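PDB 5C86: kelch domain-containing protein from Colletotrichum graminicola M1.001, which oxidises alcohols, probably to aldehydes at a copper centre, as a fungal member of the AA5 galactose oxidase and glyoxal oxidase family. Local coordinates for residues G88-A93 against G136-A141; A160-K165 against N199-K204; Y276-A281 against I291-G296. One frame throughout, in Å; residues are numbered along the deposited sequence.

Contact 1 of 3, residues G88-A93 against G136-A141; sequences GGSSAA and GSFSGA
Phe138 meets the 88-93 turn with the rim of its ring: CE2 comes to 4.2 Å from Ser90 OG, and both that oxygen and the carbonyl carbon of Gly89 lie close to the ring plane. CG lies anti to the backbone N, with CB pointing toward this turn. The Ser90 hydroxyl is hydrogen-bonded to Thr40 O, so its contact with the phenyl edge is simple packing. Phe138 also stacks on Tyr120, a copper-binding residue of this protein although no copper is bound in this model, and touches Cys73; in galactose oxidase the tryptophan stacked over the Tyr-Cys cofactor holds a comparable place. The two loops follow the second strands of successive blades of the kelch propeller, and Gly88-Gly89 is the double glycine that closes such a strand in the kelch motif. Next comes Ser139, which gives the one hydrogen bond across the contact. Its OG donates to Gly89 O at 2.7 Å, with a C=O...O angle of 126° and the hydroxyl standing 43° above the carbonyl plane. OG sits between the backbone N and the carbonyl carbon (chi1 60°), and there it also touches the methyl of Ala92, 3.5 Å from CB. That methyl then covers the start of Gly140, with Ala92 CB 3.7 Å from Gly140 N, and the CA atoms of these two residues are 5.3 Å apart.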
ATOM      1  N   GLY A  88     -14.551  -5.744  -6.770  1.00 14.51           N
ATOM      2  CA  GLY A  88     -15.385  -4.630  -7.299  1.00 13.63           C
ATOM      3  C   GLY A  88     -14.705  -3.815  -8.334  1.00 12.51           C
ATOM      4  O   GLY A  88     -13.857  -4.267  -9.104  1.00 15.13           O
ATOM      5  N   GLY A  89     -15.077  -2.529  -8.338  1.00 13.53           N
ATOM      6  CA  GLY A  89     -14.640  -1.638  -9.354  1.00 13.74           C
ATOM      7  C   GLY A  89     -15.644  -1.622 -10.517  1.00 14.29           C
ATOM      8  O   GLY A  89     -16.834  -1.626 -10.257  1.00 16.66           O
ATOM      9  N   SER A  90     -15.139  -1.578 -11.720  1.00 15.10           N
ATOM     10  CA  SER A  90     -16.074  -1.492 -12.864  1.00 17.44           C
ATOM     11  C   SER A  90     -17.000  -2.711 -12.870  1.00 19.95           C
ATOM     12  O   SER A  90     -18.251  -2.591 -13.122  1.00 19.68           O
ATOM     13  CB  SER A  90     -15.316  -1.296 -14.140  1.00 17.01           C
ATOM     14  OG  SER A  90     -14.785   0.002 -14.281  1.00 17.93           O
ATOM     15  N   SER A  91     -16.461  -3.900 -12.626  1.00 18.17           N
ATOM     16  CA  SER A  91     -17.332  -5.050 -12.381  1.00 18.97           C
ATOM     17  C   SER A  91     -17.664  -5.113 -10.898  1.00 19.37           C
ATOM     18  O   SER A  91     -17.014  -5.792 -10.065  1.00 18.44           O
ATOM     19  CB  SER A  91     -16.788  -6.378 -12.965  1.00 17.71           C
ATOM     20  OG  SER A  91     -16.248  -6.249 -14.254  1.00 19.16           O
ATOM     21  N   ALA A  92     -18.675  -4.378 -10.498  1.00 18.20           N
ATOM     22  CA  ALA A  92     -18.839  -3.984  -9.148  1.00 17.44           C
ATOM     23  C   ALA A  92     -19.117  -5.039  -8.085  1.00 17.48           C
ATOM     24  O   ALA A  92     -18.877  -4.844  -6.909  1.00 17.27           O
ATOM     25  CB  ALA A  92     -19.872  -2.847  -9.072  1.00 19.63           C
ATOM     26  N   ALA A  93     -19.650  -6.187  -8.516  1.00 16.71           N
ATOM     27  CA  ALA A  93     -19.986  -7.196  -7.530  1.00 17.61           C
ATOM     28  C   ALA A  93     -18.825  -8.244  -7.403  1.00 16.21           C
ATOM     29  O   ALA A  93     -18.889  -9.041  -6.468  1.00 21.18           O
ATOM     30  CB  ALA A  93     -21.280  -7.955  -7.967  1.00 19.76           C
ATOM     31  N   GLY A 136     -17.148   2.711  -0.797  1.00 13.71           N
ATOM     32  CA  GLY A 136     -16.835   2.579  -2.201  1.00 16.65           C
ATOM     33  C   GLY A 136     -18.102   2.870  -3.029  1.00 16.50           C
ATOM     34  O   GLY A 136     -18.821   1.923  -3.377  1.00 17.20           O
ATOM     35  N   SER A 137     -18.230   4.113  -3.491  1.00 14.41           N
ATOM     36  CA  SER A 137     -19.404   4.493  -4.308  1.00 16.13           C
ATOM     37  C   SER A 137     -19.127   4.929  -5.712  1.00 15.17           C
ATOM     38  O   SER A 137     -19.984   5.573  -6.393  1.00 16.07           O
ATOM     39  CB  SER A 137     -20.268   5.458  -3.483  1.00 17.64           C
ATOM     40  OG  SER A 137     -19.604   6.657  -3.142  1.00 17.71           O
ATOM     41  N   PHE A 138     -17.974   4.559  -6.244  1.00 14.90           N
ATOM     42  CA  PHE A 138     -17.696   4.739  -7.667  1.00 15.43           C
ATOM     43  C   PHE A 138     -18.685   3.936  -8.491  1.00 17.37           C
ATOM     44  O   PHE A 138     -19.100   4.400  -9.577  1.00 17.89           O
ATOM     45  CB  PHE A 138     -16.290   4.359  -7.992  1.00 15.42           C
ATOM     46  CG  PHE A 138     -15.996   4.205  -9.443  1.00 15.35           C
ATOM     47  CD1 PHE A 138     -15.771   5.301 -10.248  1.00 16.29           C
ATOM     48  CD2 PHE A 138     -15.947   2.964  -9.992  1.00 15.77           C
ATOM     49  CE1 PHE A 138     -15.472   5.116 -11.620  1.00 16.15           C
ATOM     50  CE2 PHE A 138     -15.720   2.782 -11.334  1.00 16.70           C
ATOM     51  CZ  PHE A 138     -15.498   3.871 -12.148  1.00 15.38           C
ATOM     52  N   SER A 139     -18.950   2.725  -8.052  1.00 16.58           N
ATOM     53  CA  SER A 139     -19.833   1.785  -8.764  1.00 16.15           C
ATOM     54  C   SER A 139     -20.573   1.053  -7.682  1.00 16.19           C
ATOM     55  O   SER A 139     -20.361   1.306  -6.480  1.00 18.99           O
ATOM     56  CB  SER A 139     -18.987   0.877  -9.620  1.00 16.85           C
ATOM     57  OG  SER A 139     -18.113   0.183  -8.716  1.00 18.57           O
ATOM     58  N   GLY A 140     -21.561   0.242  -8.081  1.00 18.53           N
ATOM     59  CA  GLY A 140     -22.276  -0.533  -7.114  1.00 20.63           C
ATOM     60  C   GLY A 140     -23.639   0.005  -6.755  1.00 24.40           C
ATOM     61  O   GLY A 140     -24.145   0.836  -7.453  1.00 22.94           O
ATOM     62  N   ALA A 141     -24.182  -0.436  -5.659  1.00 25.14           N
ATOM     63  CA  ALA A 141     -25.556  -0.132  -5.316  1.00 28.23           C
ATOM     64  C   ALA A 141     -25.794  -0.404  -3.854  1.00 26.60           C
ATOM     65  O   ALA A 141     -25.237  -1.341  -3.302  1.00 25.67           O
ATOM     66  CB  ALA A 141     -26.454  -1.030  -6.183  1.00 29.45           C
TER

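Contact 2 of 3, residues A160-K165 against N199-K204; sequences AGCPVK and NWYDTK
The Tyr201 ring is turned edge-on to the backbone of Cys162 and Pro163, with Cys162 CA and Pro163 O both lying in the plane of the ring at its rim. On the way to the phenol oxygen, CE1 passes Pro163 O at 3.3 Å; then Tyr201 OH donates to that same oxygen at 2.8 Å. The bond is fairly straight at the acceptor, with a C=O...O angle of 154°, and the hydroxyl stays in the carbonyl plane. At the other end of this edge, Cys162 CB packs on Tyr201 CD1 at 3.6 Å. SG, anti to its own carbonyl carbon (chi1 -56°), continues past the ring, giving a sulfur-aromatic contact at the edge, 5.2 Å from SG to the Tyr201 ring centroid, and reaching 3.2 Å from Asp202 O. Beyond the strand the chain bends in an Asx turn: Lys204 N donates to Asp202 OD1 at 2.9 Å, while Lys204 NZ forms a salt bridge to the same oxygen from the opposite face of the carboxylate. Tyr201 also touches Ile134 of the preceding blade and Asn209 of its own. The contact thus packs the connection leaving strand 155-158, the last of one blade, against strand 197-202, the third of the next: packing between successive four-stranded antiparallel blades of a kelch beta-propeller.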
ATOM      1  N   ALA A 160     -23.492  -6.225  10.345  1.00 24.54           N
ATOM      2  CA  ALA A 160     -24.442  -5.200  10.812  1.00 27.64           C
ATOM      3  C   ALA A 160     -23.819  -4.169  11.729  1.00 25.32           C
ATOM      4  O   ALA A 160     -24.231  -2.964  11.749  1.00 25.32           O
ATOM      5  CB  ALA A 160     -25.629  -5.885  11.527  1.00 28.79           C
ATOM      6  N   GLY A 161     -22.816  -4.575  12.506  1.00 24.08           N
ATOM      7  CA  GLY A 161     -22.182  -3.671  13.421  1.00 23.44           C
ATOM      8  C   GLY A 161     -21.081  -2.814  12.818  1.00 19.33           C
ATOM      9  O   GLY A 161     -20.454  -2.045  13.566  1.00 21.79           O
ATOM     10  N   CYS A 162     -20.906  -2.945  11.501  1.00 19.25           N
ATOM     11  CA  CYS A 162     -19.894  -2.115  10.737  1.00 18.67           C
ATOM     12  C   CYS A 162     -20.503  -1.286   9.612  1.00 18.88           C
ATOM     13  O   CYS A 162     -20.233  -1.508   8.450  1.00 20.67           O
ATOM     14  CB  CYS A 162     -18.817  -3.022  10.152  1.00 17.75           C
ATOM     15  SG  CYS A 162     -17.947  -4.066  11.332  1.00 21.29           S
ATOM     16  N   PRO A 163     -21.354  -0.309   9.975  1.00 20.95           N
ATOM     17  CA  PRO A 163     -21.935   0.600   9.081  1.00 19.77           C
ATOM     18  C   PRO A 163     -20.900   1.565   8.558  1.00 16.85           C
ATOM     19  O   PRO A 163     -19.957   1.932   9.280  1.00 19.29           O
ATOM     20  CB  PRO A 163     -22.916   1.380   9.999  1.00 20.29           C
ATOM     21  CG  PRO A 163     -22.310   1.363  11.325  1.00 21.34           C
ATOM     22  CD  PRO A 163     -21.772  -0.048  11.371  1.00 20.86           C
ATOM     23  N   VAL A 164     -21.091   2.006   7.332  1.00 18.38           N
ATOM     24  CA  VAL A 164     -20.221   3.006   6.770  1.00 17.10           C
ATOM     25  C   VAL A 164     -20.462   4.408   7.305  1.00 19.97           C
ATOM     26  O   VAL A 164     -19.574   5.269   7.224  1.00 18.12           O
ATOM     27  CB  VAL A 164     -20.236   2.947   5.221  1.00 18.04           C
ATOM     28  CG1 VAL A 164     -21.518   3.502   4.642  1.00 18.80           C
ATOM     29  CG2 VAL A 164     -19.038   3.658   4.639  1.00 18.30           C
ATOM     30  N   LYS A 165     -21.689   4.734   7.773  1.00 19.40           N
ATOM     31  CA  LYS A 165     -21.980   6.097   8.156  1.00 20.61           C
ATOM     32  C   LYS A 165     -20.943   6.818   8.970  1.00 18.60           C
ATOM     33  O   LYS A 165     -20.598   7.969   8.608  1.00 19.53           O
ATOM     34  CB  LYS A 165     -23.354   6.210   8.865  1.00 22.86           C
ATOM     35  CG  LYS A 165     -23.855   7.639   9.095  1.00 25.93           C
ATOM     36  CD  LYS A 165     -25.278   7.538   9.779  0.85 29.82           C
ATOM     37  CE  LYS A 165     -25.783   8.881  10.242  0.60 31.66           C
ATOM     38  NZ  LYS A 165     -25.891   9.808   9.087  0.55 32.51           N
ATOM     39  N   ASN A 199     -12.563   5.909  13.440  1.00 15.53           N
ATOM     40  CA  ASN A 199     -13.484   4.900  14.009  1.00 16.73           C
ATOM     41  C   ASN A 199     -12.815   3.568  14.057  1.00 17.86           C
ATOM     42  O   ASN A 199     -12.159   3.143  13.085  1.00 17.06           O
ATOM     43  CB  ASN A 199     -14.698   4.791  13.180  1.00 16.71           C
ATOM     44  CG  ASN A 199     -15.570   6.053  13.255  1.00 19.80           C
ATOM     45  OD1 ASN A 199     -16.338   6.226  14.230  1.00 20.02           O
ATOM     46  ND2 ASN A 199     -15.404   6.952  12.337  1.00 17.47           N
ATOM     47  N   TRP A 200     -13.042   2.850  15.158  1.00 15.44           N
ATOM     48  CA  TRP A 200     -12.718   1.465  15.201  1.00 15.21           C
ATOM     49  C   TRP A 200     -13.827   0.592  14.692  1.00 17.50           C
ATOM     50  O   TRP A 200     -14.977   0.900  14.956  1.00 19.80           O
ATOM     51  CB  TRP A 200     -12.442   1.061  16.659  1.00 14.46           C
ATOM     52  CG  TRP A 200     -11.227   1.552  17.240  1.00 15.66           C
ATOM     53  CD1 TRP A 200     -11.075   2.560  18.123  1.00 16.09           C
ATOM     54  CD2 TRP A 200      -9.893   1.043  16.974  1.00 15.86           C
ATOM     55  NE1 TRP A 200      -9.757   2.703  18.467  1.00 18.39           N
ATOM     56  CE2 TRP A 200      -9.026   1.779  17.758  1.00 16.69           C
ATOM     57  CE3 TRP A 200      -9.380   0.031  16.158  1.00 16.30           C
ATOM     58  CZ2 TRP A 200      -7.640   1.595  17.727  1.00 17.96           C
ATOM     59  CZ3 TRP A 200      -7.978  -0.161  16.168  1.00 16.01           C
ATOM     60  CH2 TRP A 200      -7.166   0.611  16.953  1.00 16.67           C
ATOM     61  N   TYR A 201     -13.485  -0.462  13.944  1.00 15.89           N
ATOM     62  CA  TYR A 201     -14.370  -1.504  13.500  1.00 16.34           C
ATOM     63  C   TYR A 201     -13.847  -2.822  14.006  1.00 20.46           C
ATOM     64  O   TYR A 201     -12.617  -3.039  14.134  1.00 18.65           O
ATOM     65  CB  TYR A 201     -14.483  -1.586  12.004  1.00 17.96           C
ATOM     66  CG  TYR A 201     -15.204  -0.396  11.390  1.00 18.13           C
ATOM     67  CD1 TYR A 201     -16.574  -0.437  11.232  1.00 19.86           C
ATOM     68  CD2 TYR A 201     -14.543   0.762  10.995  1.00 16.51           C
ATOM     69  CE1 TYR A 201     -17.263   0.645  10.687  1.00 19.09           C
ATOM     70  CE2 TYR A 201     -15.223   1.831  10.460  1.00 17.84           C
ATOM     71  CZ  TYR A 201     -16.598   1.784  10.321  1.00 18.80           C
ATOM     72  OH  TYR A 201     -17.340   2.819   9.754  1.00 17.39           O
ATOM     73  N   ASP A 202     -14.778  -3.710  14.391  1.00 20.86           N
ATOM     74  CA  ASP A 202     -14.471  -5.065  14.798  1.00 24.06           C
ATOM     75  C   ASP A 202     -15.101  -5.922  13.767  1.00 25.29           C
ATOM     76  O   ASP A 202     -16.284  -5.750  13.427  1.00 23.84           O
ATOM     77  CB  ASP A 202     -15.070  -5.328  16.185  1.00 26.07           C
ATOM     78  CG  ASP A 202     -14.753  -6.734  16.739  1.00 29.83           C
ATOM     79  OD1 ASP A 202     -14.220  -7.608  16.058  1.00 26.95           O
ATOM     80  OD2 ASP A 202     -15.104  -6.930  17.919  1.00 34.32           O
ATOM     81  N   THR A 203     -14.319  -6.809  13.181  1.00 21.83           N
ATOM     82  CA  THR A 203     -14.714  -7.612  12.104  1.00 20.35           C
ATOM     83  C   THR A 203     -15.170  -9.007  12.544  1.00 22.68           C
ATOM     84  O   THR A 203     -15.434  -9.828  11.662  1.00 24.73           O
ATOM     85  CB  THR A 203     -13.608  -7.769  11.034  1.00 22.59           C
ATOM     86  OG1 THR A 203     -12.506  -8.475  11.615  1.00 20.60           O
ATOM     87  CG2 THR A 203     -13.176  -6.344  10.513  1.00 22.56           C
ATOM     88  N   LYS A 204     -15.213  -9.254  13.835  1.00 25.28           N
ATOM     89  CA  LYS A 204     -15.544 -10.609  14.318  1.00 25.88           C
ATOM     90  C   LYS A 204     -17.087 -10.637  14.541  1.00 28.10           C
ATOM     91  O   LYS A 204     -17.711  -9.595  14.818  1.00 23.97           O
ATOM     92  CB  LYS A 204     -14.831 -10.865  15.612  1.00 29.36           C
ATOM     93  CG  LYS A 204     -13.304 -10.877  15.536  1.00 28.88           C
ATOM     94  CD  LYS A 204     -12.715 -11.374  16.855  1.00 28.28           C
ATOM     95  CE  LYS A 204     -13.039 -10.605  18.116  1.00 29.22           C
ATOM     96  NZ  LYS A 204     -12.891  -9.138  18.088  1.00 29.03           N
TER

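Contact 3 of 3, residues Y276-A281 against I291-G296; sequences YNRGFA and IWVVGG
Arg278 NH1 donates to Gly295 O at 2.9 Å, with an N-H...O angle of 167°. The carbonyl oxygen lies in the guanidinium plane, and the donor arrives in the carbonyl plane on a lone pair. The side chain reaches this point with CD anti to CA (chi2 174°) and NE near anti to CB, CD passing 3.2 Å from Gly295 O. It crosses Val293 at a slant, Arg278 CD resting 3.6 Å from Val293 CG1. The guanidinium is covered on both faces: Val293 O stands 3.7 Å over its centre, and Tyr276 CB lies on the opposite face, nearer the rim. NH2 turns to groups outside the two segments, a hydrogen bond to Thr311 O and a salt bridge to Glu313. Beyond the arginine the backbones close in. Gly279 O is 3.0 Å from Gly296 CA, and the Ala281 and Gly296 CA atoms are 3.9 Å apart, while the Ala281 methyl sits 3.2 Å from Val294 O. Gly295-Gly296 is the kelch double glycine after the second strand; Gly295 has a positive phi, and at Gly296, where a CB would collide with Arg278 CB, the missing side chain permits the close approach. For a buried arginine this is a well-matched setting: Gly295 O takes an N-H in the plane, Thr311 O takes another, Val293 O lies over one face, and Glu313 probably balances the charge while the bonds fix the guanidinium's rotation.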
ATOM      1  N   TYR A 276       5.223  20.662   0.544  1.00 14.11           N
ATOM      2  CA  TYR A 276       4.340  20.618  -0.620  1.00 13.89           C
ATOM      3  C   TYR A 276       3.010  20.028  -0.262  1.00 13.88           C
ATOM      4  O   TYR A 276       2.948  18.855   0.181  1.00 13.89           O
ATOM      5  CB  TYR A 276       5.034  19.824  -1.707  1.00 13.59           C
ATOM      6  CG  TYR A 276       6.351  20.383  -2.138  1.00 17.46           C
ATOM      7  CD1 TYR A 276       6.414  21.607  -2.840  1.00 18.77           C
ATOM      8  CD2 TYR A 276       7.553  19.712  -1.881  1.00 17.78           C
ATOM      9  CE1 TYR A 276       7.629  22.128  -3.208  1.00 18.60           C
ATOM     10  CE2 TYR A 276       8.743  20.233  -2.257  1.00 19.43           C
ATOM     11  CZ  TYR A 276       8.767  21.433  -2.929  1.00 21.33           C
ATOM     12  OH  TYR A 276      10.007  21.972  -3.298  1.00 25.40           O
ATOM     13  N   ASN A 277       1.943  20.776  -0.444  1.00 13.57           N
ATOM     14  CA  ASN A 277       0.577  20.240  -0.242  1.00 12.90           C
ATOM     15  C   ASN A 277       0.210  19.263  -1.365  1.00 13.88           C
ATOM     16  O   ASN A 277       0.571  19.469  -2.535  1.00 14.40           O
ATOM     17  CB  ASN A 277      -0.445  21.308  -0.113  1.00 13.10           C
ATOM     18  CG  ASN A 277      -0.447  22.309  -1.277  1.00 14.32           C
ATOM     19  OD1 ASN A 277       0.592  22.720  -1.779  1.00 15.74           O
ATOM     20  ND2 ASN A 277      -1.658  22.700  -1.685  1.00 14.89           N
ATOM     21  N   ARG A 278      -0.323  18.107  -0.979  1.00 11.82           N
ATOM     22  CA  ARG A 278      -0.588  17.030  -1.942  1.00 12.04           C
ATOM     23  C   ARG A 278      -1.909  16.372  -1.777  1.00 11.21           C
ATOM     24  O   ARG A 278      -2.263  15.895  -0.663  1.00 11.91           O
ATOM     25  CB  ARG A 278       0.435  15.894  -1.794  1.00 10.86           C
ATOM     26  CG  ARG A 278       1.891  16.349  -1.972  1.00 11.92           C
ATOM     27  CD  ARG A 278       2.859  15.200  -1.674  1.00 11.63           C
ATOM     28  NE  ARG A 278       4.217  15.654  -1.395  1.00 12.27           N
ATOM     29  CZ  ARG A 278       5.182  15.838  -2.283  1.00 12.13           C
ATOM     30  NH1 ARG A 278       4.983  15.557  -3.544  1.00 12.15           N
ATOM     31  NH2 ARG A 278       6.363  16.289  -1.884  1.00 12.70           N
ATOM     32  N   GLY A 279      -2.652  16.245  -2.887  1.00 11.15           N
ATOM     33  CA  GLY A 279      -3.800  15.356  -3.039  1.00 11.52           C
ATOM     34  C   GLY A 279      -3.514  14.404  -4.190  1.00 11.86           C
ATOM     35  O   GLY A 279      -2.949  14.801  -5.228  1.00 12.38           O
ATOM     36  N   PHE A 280      -3.823  13.139  -3.959  1.00 11.66           N
ATOM     37  CA  PHE A 280      -3.535  12.059  -4.956  1.00 11.48           C
ATOM     38  C   PHE A 280      -2.067  11.640  -4.988  1.00 12.32           C
ATOM     39  O   PHE A 280      -1.638  10.944  -5.922  1.00 13.16           O
ATOM     40  CB  PHE A 280      -4.045  12.341  -6.412  1.00 11.22           C
ATOM     41  CG  PHE A 280      -5.460  12.847  -6.490  1.00 12.24           C
ATOM     42  CD1 PHE A 280      -6.521  12.220  -5.849  1.00 12.37           C
ATOM     43  CD2 PHE A 280      -5.739  14.033  -7.189  1.00 13.04           C
ATOM     44  CE1 PHE A 280      -7.807  12.741  -5.894  1.00 12.99           C
ATOM     45  CE2 PHE A 280      -7.048  14.534  -7.228  1.00 14.00           C
ATOM     46  CZ  PHE A 280      -8.053  13.905  -6.538  1.00 12.84           C
ATOM     47  N   ALA A 281      -1.315  11.943  -3.932  1.00 10.93           N
ATOM     48  CA  ALA A 281       0.032  11.411  -3.785  1.00 11.67           C
ATOM     49  C   ALA A 281       0.021   9.971  -3.355  1.00 10.90           C
ATOM     50  O   ALA A 281      -1.043   9.375  -3.132  1.00 12.39           O
ATOM     51  CB  ALA A 281       0.913  12.232  -2.862  1.00 11.57           C
ATOM     52  N   ILE A 291       9.765   7.337   5.198  1.00 10.24           N
ATOM     53  CA  ILE A 291       8.589   7.321   4.316  1.00 10.27           C
ATOM     54  C   ILE A 291       8.781   8.278   3.145  1.00 10.70           C
ATOM     55  O   ILE A 291       9.191   9.405   3.328  1.00 12.77           O
ATOM     56  CB  ILE A 291       7.327   7.686   5.046  1.00 10.38           C
ATOM     57  CG1 ILE A 291       7.110   6.711   6.226  1.00 12.25           C
ATOM     58  CG2 ILE A 291       6.110   7.689   4.143  1.00 10.50           C
ATOM     59  CD1 ILE A 291       6.084   7.158   7.245  1.00 12.75           C
ATOM     60  N   TRP A 292       8.562   7.814   1.940  1.00 10.92           N
ATOM     61  CA  TRP A 292       8.691   8.717   0.748  1.00 10.59           C
ATOM     62  C   TRP A 292       7.301   9.082   0.276  1.00 11.28           C
ATOM     63  O   TRP A 292       6.455   8.171   0.140  1.00 11.18           O
ATOM     64  CB  TRP A 292       9.391   7.968  -0.285  1.00 11.61           C
ATOM     65  CG  TRP A 292       9.846   8.761  -1.493  1.00 11.13           C
ATOM     66  CD1 TRP A 292      10.670   9.803  -1.476  1.00 12.69           C
ATOM     67  CD2 TRP A 292       9.574   8.436  -2.854  1.00 10.82           C
ATOM     68  NE1 TRP A 292      10.982  10.173  -2.781  1.00 11.46           N
ATOM     69  CE2 TRP A 292      10.313   9.359  -3.629  1.00 11.68           C
ATOM     70  CE3 TRP A 292       8.828   7.463  -3.494  1.00 11.77           C
ATOM     71  CZ2 TRP A 292      10.337   9.274  -5.013  1.00 12.63           C
ATOM     72  CZ3 TRP A 292       8.896   7.379  -4.896  1.00 11.79           C
ATOM     73  CH2 TRP A 292       9.659   8.288  -5.595  1.00 12.71           C
ATOM     74  N   VAL A 293       7.085  10.365   0.062  1.00 11.02           N
ATOM     75  CA  VAL A 293       5.804  10.925  -0.361  1.00 10.74           C
ATOM     76  C   VAL A 293       6.020  11.493  -1.732  1.00 11.25           C
ATOM     77  O   VAL A 293       6.783  12.462  -1.853  1.00 11.23           O
ATOM     78  CB  VAL A 293       5.243  11.961   0.604  1.00 11.81           C
ATOM     79  CG1 VAL A 293       3.870  12.331   0.177  1.00 13.10           C
ATOM     80  CG2 VAL A 293       5.193  11.364   2.040  1.00 13.35           C
ATOM     81  N   VAL A 294       5.351  10.923  -2.728  1.00 10.64           N
ATOM     82  CA  VAL A 294       5.632  11.294  -4.117  1.00 11.12           C
ATOM     83  C   VAL A 294       4.344  11.699  -4.863  1.00 11.06           C
ATOM     84  O   VAL A 294       3.269  11.087  -4.707  1.00 11.16           O
ATOM     85  CB  VAL A 294       6.286  10.131  -4.882  1.00 11.07           C
ATOM     86  CG1 VAL A 294       5.576   8.808  -4.754  1.00 11.12           C
ATOM     87  CG2 VAL A 294       6.584  10.476  -6.358  1.00 12.96           C
ATOM     88  N   GLY A 295       4.485  12.772  -5.652  1.00 10.89           N
ATOM     89  CA  GLY A 295       3.401  13.192  -6.544  1.00 11.73           C
ATOM     90  C   GLY A 295       2.338  13.982  -5.842  1.00 10.92           C
ATOM     91  O   GLY A 295       2.547  14.626  -4.807  1.00 11.96           O
ATOM     92  N   GLY A 296       1.123  13.887  -6.408  1.00 11.26           N
ATOM     93  CA  GLY A 296       0.003  14.694  -5.936  1.00 12.26           C
ATOM     94  C   GLY A 296      -0.028  16.089  -6.552  1.00 12.31           C
ATOM     95  O   GLY A 296       0.939  16.549  -7.149  1.00 11.79           O
TER

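From the N terminus, the three contacts follow one another in series; none nests in or crosses another, and no two touch. Contact 1 closes a loop of 42 residues, joining the turn after strand 84-87 to the equivalent turn of the next blade, 122-158. Contact 2 takes up the chain as it leaves that same blade and ties it to blade 181-214, so the two bind three consecutive blades; their nearest atoms are about 6 Å apart. Contact 3, with centres 26 Å from contact 1 and 29 Å from contact 2, spans just nine residues and joins the lead-in to strand 282-285 to strand 291-294 within one blade.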